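Local structure of rhamnosidase B (Bacillus sp., 2OKX) at residues A[548-551]-A[552-556]; A[582-585]-A[586-590]; A[826-829]-A[830-833]. The protein hydrolyses terminal alpha-L-rhamnose residues from rhamnose-containing glycosides, probably with inversion of configuration, as a member of glycoside hydrolase family 78. All coordinates share one frame; numbering follows the deposited sequence.

Contact 1 of 3, residues A[548-551]-A[552-556]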
loop_
_atom_site.group_PDB
_atom_site.type_symbol
_atom_site.label_atom_id
_atom_site.label_comp_id
_atom_site.label_asym_id
_atom_site.label_seq_id
_atom_site.Cartn_x
_atom_site.Cartn_y
_atom_site.Cartn_z
ATOM N N ALA A 548 -14.017 -14.157 15.745
ATOM C CA ALA A 548 -13.355 -14.267 14.453
ATOM C C ALA A 548 -13.187 -12.897 13.804
ATOM O O ALA A 548 -12.182 -12.646 13.146
ATOM C CB ALA A 548 -14.151 -15.196 13.534
ATOM N N THR A 549 -14.160 -12.004 13.986
ATOM C CA THR A 549 -14.059 -10.680 13.390
ATOM C C THR A 549 -12.927 -9.917 14.064
ATOM O O THR A 549 -12.235 -9.132 13.417
ATOM C CB THR A 549 -15.380 -9.856 13.507
ATOM O OG1 THR A 549 -15.616 -9.494 14.873
ATOM C CG2 THR A 549 -16.568 -10.666 12.986
ATOM N N TRP A 550 -12.735 -10.158 15.359
ATOM C CA TRP A 550 -11.662 -9.498 16.103
ATOM C C TRP A 550 -10.319 -10.030 15.598
ATOM O O TRP A 550 -9.363 -9.279 15.403
ATOM C CB TRP A 550 -11.786 -9.788 17.608
ATOM C CG TRP A 550 -10.892 -8.911 18.454
ATOM C CD1 TRP A 550 -11.197 -7.674 18.971
ATOM C CD2 TRP A 550 -9.536 -9.177 18.832
ATOM N NE1 TRP A 550 -10.111 -7.159 19.646
ATOM C CE2 TRP A 550 -9.080 -8.061 19.576
ATOM C CE3 TRP A 550 -8.658 -10.247 18.609
ATOM C CZ2 TRP A 550 -7.786 -7.991 20.100
ATOM C CZ3 TRP A 550 -7.369 -10.175 19.130
ATOM C CH2 TRP A 550 -6.948 -9.056 19.866
ATOM N N GLU A 551 -10.263 -11.341 15.394
ATOM C CA GLU A 551 -9.061 -12.009 14.916
ATOM C C GLU A 551 -8.601 -11.446 13.564
ATOM O O GLU A 551 -7.434 -11.110 13.397
ATOM C CB GLU A 551 -9.337 -13.514 14.806
ATOM C CG GLU A 551 -8.117 -14.384 14.588
ATOM C CD GLU A 551 -7.146 -14.340 15.756
ATOM O OE1 GLU A 551 -7.599 -14.347 16.922
ATOM O OE2 GLU A 551 -5.926 -14.313 15.503
ATOM N N ILE A 552 -9.503 -11.326 12.594
ATOM C CA ILE A 552 -9.074 -10.796 11.305
ATOM C C ILE A 552 -8.770 -9.302 11.385
ATOM O O ILE A 552 -7.937 -8.795 10.633
ATOM C CB ILE A 552 -10.101 -11.072 10.168
ATOM C CG1 ILE A 552 -11.417 -10.344 10.422
ATOM C CG2 ILE A 552 -10.329 -12.570 10.043
ATOM C CD1 ILE A 552 -12.387 -10.444 9.241
ATOM N N SER A 553 -9.427 -8.598 12.303
ATOM C CA SER A 553 -9.169 -7.170 12.465
ATOM C C SER A 553 -7.750 -6.972 12.997
ATOM O O SER A 553 -7.037 -6.059 12.582
ATOM C CB SER A 553 -10.176 -6.541 13.439
ATOM O OG SER A 553 -11.488 -6.521 12.890
ATOM N N ARG A 554 -7.345 -7.833 13.924
ATOM C CA ARG A 554 -6.010 -7.756 14.506
ATOM C C ARG A 554 -4.967 -8.083 13.428
ATOM O O ARG A 554 -3.948 -7.401 13.306
ATOM C CB ARG A 554 -5.895 -8.757 15.664
ATOM C CG ARG A 554 -4.701 -8.564 16.599
ATOM C CD ARG A 554 -3.670 -9.683 16.483
ATOM N NE ARG A 554 -4.224 -11.033 16.642
ATOM C CZ ARG A 554 -4.364 -11.691 17.791
ATOM N NH1 ARG A 554 -4.879 -12.915 17.784
ATOM N NH2 ARG A 554 -3.991 -11.151 18.944
ATOM N N HIS A 555 -5.221 -9.128 12.650
ATOM C CA HIS A 555 -4.274 -9.515 11.608
ATOM C C HIS A 555 -4.135 -8.428 10.540
ATOM O O HIS A 555 -3.034 -8.143 10.074
ATOM C CB HIS A 555 -4.698 -10.834 10.958
ATOM C CG HIS A 555 -3.646 -11.423 10.074
ATOM N ND1 HIS A 555 -2.367 -11.684 10.518
ATOM C CD2 HIS A 555 -3.672 -11.782 8.768
ATOM C CE1 HIS A 555 -1.650 -12.175 9.523
ATOM N NE2 HIS A 555 -2.418 -12.245 8.451
ATOM N N THR A 556 -5.252 -7.819 10.160
ATOM C CA THR A 556 -5.234 -6.764 9.150
ATOM C C THR A 556 -4.355 -5.600 9.619
ATOM O O THR A 556 -3.559 -5.051 8.858
ATOM C CB THR A 556 -6.648 -6.212 8.892
ATOM O OG1 THR A 556 -7.520 -7.285 8.523
ATOM C CG2 THR A 556 -6.619 -5.171 7.768
#

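Contact 2 of 3, residues A[582-585]-A[586-590]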
loop_
_atom_site.group_PDB
_atom_site.type_symbol
_atom_site.label_atom_id
_atom_site.label_comp_id
_atom_site.label_asym_id
_atom_site.label_seq_id
_atom_site.Cartn_x
_atom_site.Cartn_y
_atom_site.Cartn_z
ATOM N N ASN A 582 -7.916 5.631 12.014
ATOM C CA ASN A 582 -8.595 4.441 12.510
ATOM C C ASN A 582 -7.583 3.362 12.870
ATOM O O ASN A 582 -7.711 2.693 13.894
ATOM C CB ASN A 582 -9.570 3.896 11.463
ATOM C CG ASN A 582 -10.793 4.778 11.282
ATOM O OD1 ASN A 582 -10.948 5.802 11.950
ATOM N ND2 ASN A 582 -11.672 4.378 10.373
ATOM N N GLU A 583 -6.572 3.195 12.023
ATOM C CA GLU A 583 -5.555 2.187 12.265
ATOM C C GLU A 583 -4.836 2.417 13.593
ATOM O O GLU A 583 -4.502 1.463 14.287
ATOM C CB GLU A 583 -4.549 2.161 11.110
ATOM C CG GLU A 583 -5.181 1.813 9.766
ATOM C CD GLU A 583 -4.194 1.910 8.611
ATOM O OE1 GLU A 583 -3.580 2.982 8.445
ATOM O OE2 GLU A 583 -4.037 0.918 7.867
ATOM N N ALA A 584 -4.614 3.677 13.954
ATOM C CA ALA A 584 -3.932 3.981 15.210
ATOM C C ALA A 584 -4.777 3.533 16.398
ATOM O O ALA A 584 -4.268 2.920 17.333
ATOM C CB ALA A 584 -3.636 5.491 15.310
ATOM N N LEU A 585 -6.066 3.851 16.367
ATOM C CA LEU A 585 -6.961 3.470 17.457
ATOM C C LEU A 585 -7.050 1.956 17.628
ATOM O O LEU A 585 -7.030 1.452 18.754
ATOM C CB LEU A 585 -8.361 4.038 17.223
ATOM C CG LEU A 585 -8.485 5.564 17.299
ATOM C CD1 LEU A 585 -9.891 5.974 16.904
ATOM C CD2 LEU A 585 -8.159 6.042 18.706
ATOM N N VAL A 586 -7.173 1.227 16.523
ATOM C CA VAL A 586 -7.241 -0.228 16.617
ATOM C C VAL A 586 -5.933 -0.722 17.224
ATOM O O VAL A 586 -5.924 -1.579 18.108
ATOM C CB VAL A 586 -7.437 -0.872 15.240
ATOM C CG1 VAL A 586 -7.440 -2.385 15.366
ATOM C CG2 VAL A 586 -8.748 -0.390 14.638
ATOM N N ASN A 587 -4.831 -0.158 16.750
ATOM C CA ASN A 587 -3.507 -0.507 17.249
ATOM C C ASN A 587 -3.406 -0.329 18.768
ATOM O O ASN A 587 -2.835 -1.171 19.461
ATOM C CB ASN A 587 -2.454 0.362 16.554
ATOM C CG ASN A 587 -1.222 0.581 17.408
ATOM O OD1 ASN A 587 -0.482 -0.355 17.709
ATOM N ND2 ASN A 587 -1.001 1.830 17.813
ATOM N N TYR A 588 -3.957 0.766 19.284
ATOM C CA TYR A 588 -3.905 1.022 20.726
ATOM C C TYR A 588 -4.533 -0.124 21.509
ATOM O O TYR A 588 -4.050 -0.505 22.579
ATOM C CB TYR A 588 -4.646 2.329 21.075
ATOM C CG TYR A 588 -4.011 3.597 20.540
ATOM C CD1 TYR A 588 -4.798 4.699 20.208
ATOM C CD2 TYR A 588 -2.631 3.699 20.367
ATOM C CE1 TYR A 588 -4.236 5.866 19.709
ATOM C CE2 TYR A 588 -2.051 4.872 19.870
ATOM C CZ TYR A 588 -2.863 5.948 19.538
ATOM O OH TYR A 588 -2.316 7.092 19.003
ATOM N N TYR A 589 -5.622 -0.674 20.983
ATOM C CA TYR A 589 -6.292 -1.756 21.688
ATOM C C TYR A 589 -5.741 -3.156 21.450
ATOM O O TYR A 589 -5.775 -3.987 22.355
ATOM C CB TYR A 589 -7.795 -1.732 21.386
ATOM C CG TYR A 589 -8.566 -0.776 22.279
ATOM C CD1 TYR A 589 -8.395 0.601 22.170
ATOM C CD2 TYR A 589 -9.439 -1.256 23.258
ATOM C CE1 TYR A 589 -9.071 1.484 23.018
ATOM C CE2 TYR A 589 -10.123 -0.381 24.110
ATOM C CZ TYR A 589 -9.932 0.984 23.983
ATOM O OH TYR A 589 -10.601 1.853 24.815
ATOM N N VAL A 590 -5.219 -3.425 20.258
ATOM C CA VAL A 590 -4.707 -4.767 19.983
ATOM C C VAL A 590 -3.200 -4.961 20.150
ATOM O O VAL A 590 -2.755 -6.073 20.437
ATOM C CB VAL A 590 -5.118 -5.242 18.569
ATOM C CG1 VAL A 590 -6.622 -5.058 18.382
ATOM C CG2 VAL A 590 -4.341 -4.492 17.511
#

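Contact 3 of 3, residues A[826-829]-A[830-833]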
loop_
_atom_site.group_PDB
_atom_site.type_symbol
_atom_site.label_atom_id
_atom_site.label_comp_id
_atom_site.label_asym_id
_atom_site.label_seq_id
_atom_site.Cartn_x
_atom_site.Cartn_y
_atom_site.Cartn_z
ATOM N N ARG A 826 -23.194 -8.983 10.656
ATOM C CA ARG A 826 -23.622 -9.047 9.264
ATOM C C ARG A 826 -22.524 -8.680 8.276
ATOM O O ARG A 826 -22.203 -9.452 7.368
ATOM C CB ARG A 826 -24.834 -8.133 9.039
ATOM C CG ARG A 826 -25.204 -7.954 7.568
ATOM C CD ARG A 826 -26.528 -7.210 7.368
ATOM N NE ARG A 826 -26.628 -5.990 8.168
ATOM C CZ ARG A 826 -27.150 -5.941 9.390
ATOM N NH1 ARG A 826 -27.621 -7.045 9.953
ATOM N NH2 ARG A 826 -27.198 -4.791 10.049
ATOM N N ASN A 827 -21.939 -7.505 8.468
ATOM C CA ASN A 827 -20.922 -7.008 7.557
ATOM C C ASN A 827 -19.564 -7.675 7.578
ATOM O O ASN A 827 -18.947 -7.854 6.528
ATOM C CB ASN A 827 -20.787 -5.500 7.730
ATOM C CG ASN A 827 -21.983 -4.762 7.174
ATOM O OD1 ASN A 827 -22.418 -5.042 6.056
ATOM N ND2 ASN A 827 -22.525 -3.823 7.940
ATOM N N TYR A 828 -19.080 -8.041 8.757
ATOM C CA TYR A 828 -17.799 -8.715 8.818
ATOM C C TYR A 828 -18.048 -10.206 8.639
ATOM O O TYR A 828 -17.184 -10.937 8.151
ATOM C CB TYR A 828 -17.099 -8.397 10.138
ATOM C CG TYR A 828 -16.577 -6.977 10.166
ATOM C CD1 TYR A 828 -15.259 -6.690 9.800
ATOM C CD2 TYR A 828 -17.415 -5.908 10.507
ATOM C CE1 TYR A 828 -14.789 -5.375 9.770
ATOM C CE2 TYR A 828 -16.956 -4.594 10.479
ATOM C CZ TYR A 828 -15.645 -4.334 10.111
ATOM O OH TYR A 828 -15.186 -3.037 10.083
ATOM N N GLY A 829 -19.246 -10.652 9.009
ATOM C CA GLY A 829 -19.589 -12.054 8.835
ATOM C C GLY A 829 -19.560 -12.431 7.357
ATOM O O GLY A 829 -19.179 -13.546 6.995
ATOM N N GLN A 830 -19.957 -11.500 6.494
ATOM C CA GLN A 830 -19.960 -11.762 5.057
ATOM C C GLN A 830 -18.523 -11.931 4.550
ATOM O O GLN A 830 -18.275 -12.668 3.598
ATOM C CB GLN A 830 -20.658 -10.626 4.301
ATOM C CG GLN A 830 -19.824 -9.366 4.136
ATOM C CD GLN A 830 -20.534 -8.293 3.321
ATOM O OE1 GLN A 830 -21.081 -8.570 2.253
ATOM N NE2 GLN A 830 -20.516 -7.058 3.821
ATOM N N MET A 831 -17.578 -11.250 5.190
ATOM C CA MET A 831 -16.173 -11.366 4.804
ATOM C C MET A 831 -15.706 -12.773 5.146
ATOM O O MET A 831 -15.064 -13.445 4.336
ATOM C CB MET A 831 -15.314 -10.358 5.567
ATOM C CG MET A 831 -15.597 -8.912 5.226
ATOM S SD MET A 831 -14.531 -7.815 6.160
ATOM C CE MET A 831 -15.501 -6.297 6.136
ATOM N N LEU A 832 -16.038 -13.211 6.357
ATOM C CA LEU A 832 -15.665 -14.535 6.825
ATOM C C LEU A 832 -16.319 -15.641 5.995
ATOM O O LEU A 832 -15.773 -16.741 5.870
ATOM C CB LEU A 832 -16.048 -14.690 8.300
ATOM C CG LEU A 832 -15.200 -13.832 9.246
ATOM C CD1 LEU A 832 -15.860 -13.743 10.619
ATOM C CD2 LEU A 832 -13.804 -14.434 9.345
ATOM N N ARG A 833 -17.488 -15.349 5.433
ATOM C CA ARG A 833 -18.185 -16.338 4.620
ATOM C C ARG A 833 -17.289 -16.721 3.447
ATOM O O ARG A 833 -17.258 -17.879 3.035
ATOM C CB ARG A 833 -19.519 -15.780 4.112
ATOM C CG ARG A 833 -20.381 -16.806 3.358
ATOM C CD ARG A 833 -20.127 -16.785 1.844
ATOM N NE ARG A 833 -20.862 -17.850 1.153
ATOM C CZ ARG A 833 -20.472 -19.121 1.106
ATOM N NH1 ARG A 833 -19.349 -19.497 1.704
ATOM N NH2 ARG A 833 -21.205 -20.022 0.464
#

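Contact 1 of 3, residues A[548-551]-A[552-556]
Glu551 and Arg554, three residues apart on helix 544-559, form a salt bridge along one flank of this helix of the alpha-barrel catalytic domain, between an exposed glutamate and a buried arginine. Arg554 NH1 donates to Glu551 OE2 over 2.9 Å with an almost straight N-H...O angle of 169°. The carboxylate oxygen lies in the guanidinium plane and is approached on its syn side, with NH1 tilted out of the carboxylate plane; the two flat groups are turned 66° against each other. OE2 also receives a weak hydrogen bond from a bound glycerol, which comes probably from the crystallisation liquor.

A second polar feature is buried. Thr549 O accepts both Ser553 N and, over 2.8 Å, Ser553 OG, the two donors reaching the carbonyl from opposite faces of its plane. The serine hydroxyl, placed anti to its own carbonyl carbon, thus folds back onto the preceding turn. Thr556 treats Ile552 O in the same way, its OG1 lying 2.6 Å from that oxygen; the hydroxyl also bonds Cys839 N, so the helix is tied to a neighbouring loop.

The guanidinium of Arg554 has its other role in packing. Trp550 CZ3 sits 3.5 Å above one of its faces, offset toward the rim, while the indole plane stands 77° away, so that the rim of the indole, and not its flat surface, meets the group. Bends at chi2 and chi3 of the arginine chain bring the charged end back to this position, and its CB covers part of an indole face. Beyond the pair, Phe539 meets Trp550, and Val590 of helix 577-590 packs on both side chains. On the flank turned toward helix 817-833, Ile552 CG1 rests 3.3 Å from Thr549 O.

Contact 2 of 3, residues A[582-585]-A[586-590]
Ala584 and Tyr588 meet within the last turns of helix 577-590, where the main-chain bonding weakens locally at Tyr589. Val586 N donates to Asn582 O at 3.1 Å, and Tyr588 N reaches Ala584 O at 2.9 Å. One residue on, Tyr589 N to Leu585 O is weak at 3.4 Å, but Val590 N regains Val586 O at 2.9 Å.

Ala584 O is the focus of the side chains. The Tyr588 ring lays one face over it, with the oxygen 3.3 Å above the ring plane and displaced toward the rim. Asn587 ND2 adds a weak bond to the same carbonyl at 3.5 Å; its stronger partner is Glu593 O, beyond the helix. Leu585 CD2 approaches Tyr588 CD1 to 3.9 Å, the leucine branch and the ring running at a slant to each other. With CG anti to the carbonyl carbon (chi1 -67°), the Tyr588 ring leans back over the preceding turn, and His643 stacks on it. Tyr589 instead presents its edge to Leu585 O, while its hydroxyl bonds Val879 O.

Every residue here is buried, and helices 544-559, 595-603 and 801-813 all touch the segment, consistent with a packed helix of the family 78 alpha barrel.

Contact 3 of 3, residues A[826-829]-A[830-833]
Gln830 reaches back to Asn827 through a side-chain-to-backbone hydrogen bond on this turn of helix 817-833. Gln830 NE2 donates to Asn827 O over 3.2 Å, in the carbonyl plane and on a lone pair, with the acceptor in the plane of the glutamine amide. The first torsion, chi1 77°, sets Gln830 CG between its backbone N and carbonyl carbon, and the chain runs back over the previous turn. The side-chain amides lie alongside each other, their planes 32° apart, but Asn827 ND2 turns to Asp823 OD2.

Among the main-chain bonds, Leu832 N to Tyr828 O is 3.1 Å. Met831 N also reaches Tyr828 O, weakly, so this carbonyl receives two amides.

Apolar contact comes from a Met-aromatic pair. Met831 CE lies over the face of the Tyr828 ring, 4.1 Å from its centroid, as a CH-pi contact, whereas SD stands obliquely at 4.8 Å. Pro801 touches both side chains, and Tyr828 OH bonds Ser865 O.

The chemistry thus divides by flank: the Gln830 side-chain amide supplies the donor at Asn827 O, whose usual i+4 amide, Met831 N, has turned to Tyr828 O, and a thioether methyl lies over one face of a buried, hydrogen-bonded tyrosine.

Overall arrangement
Following the chain from the N terminus, contact 1 comes first, on helix 544-559, contact 2 on the next helix, 577-590, and contact 3 much later, on helix 817-833. Each joins adjoining turns of a single helix, so none closes a long loop, and the three stand in series without nesting or crossing. Contact 1 is the middle member in space: Trp550 CZ2 packs 3.6 Å from Val590 CG1 of contact 2, while Ala548 CB lies 3.7 Å from Leu832 CD1 of contact 3. Contacts 2 and 3 do not touch, their centres about 21 Å apart. Helix 544-559 thereby joins its successor in the chain and a helix far along the sequence.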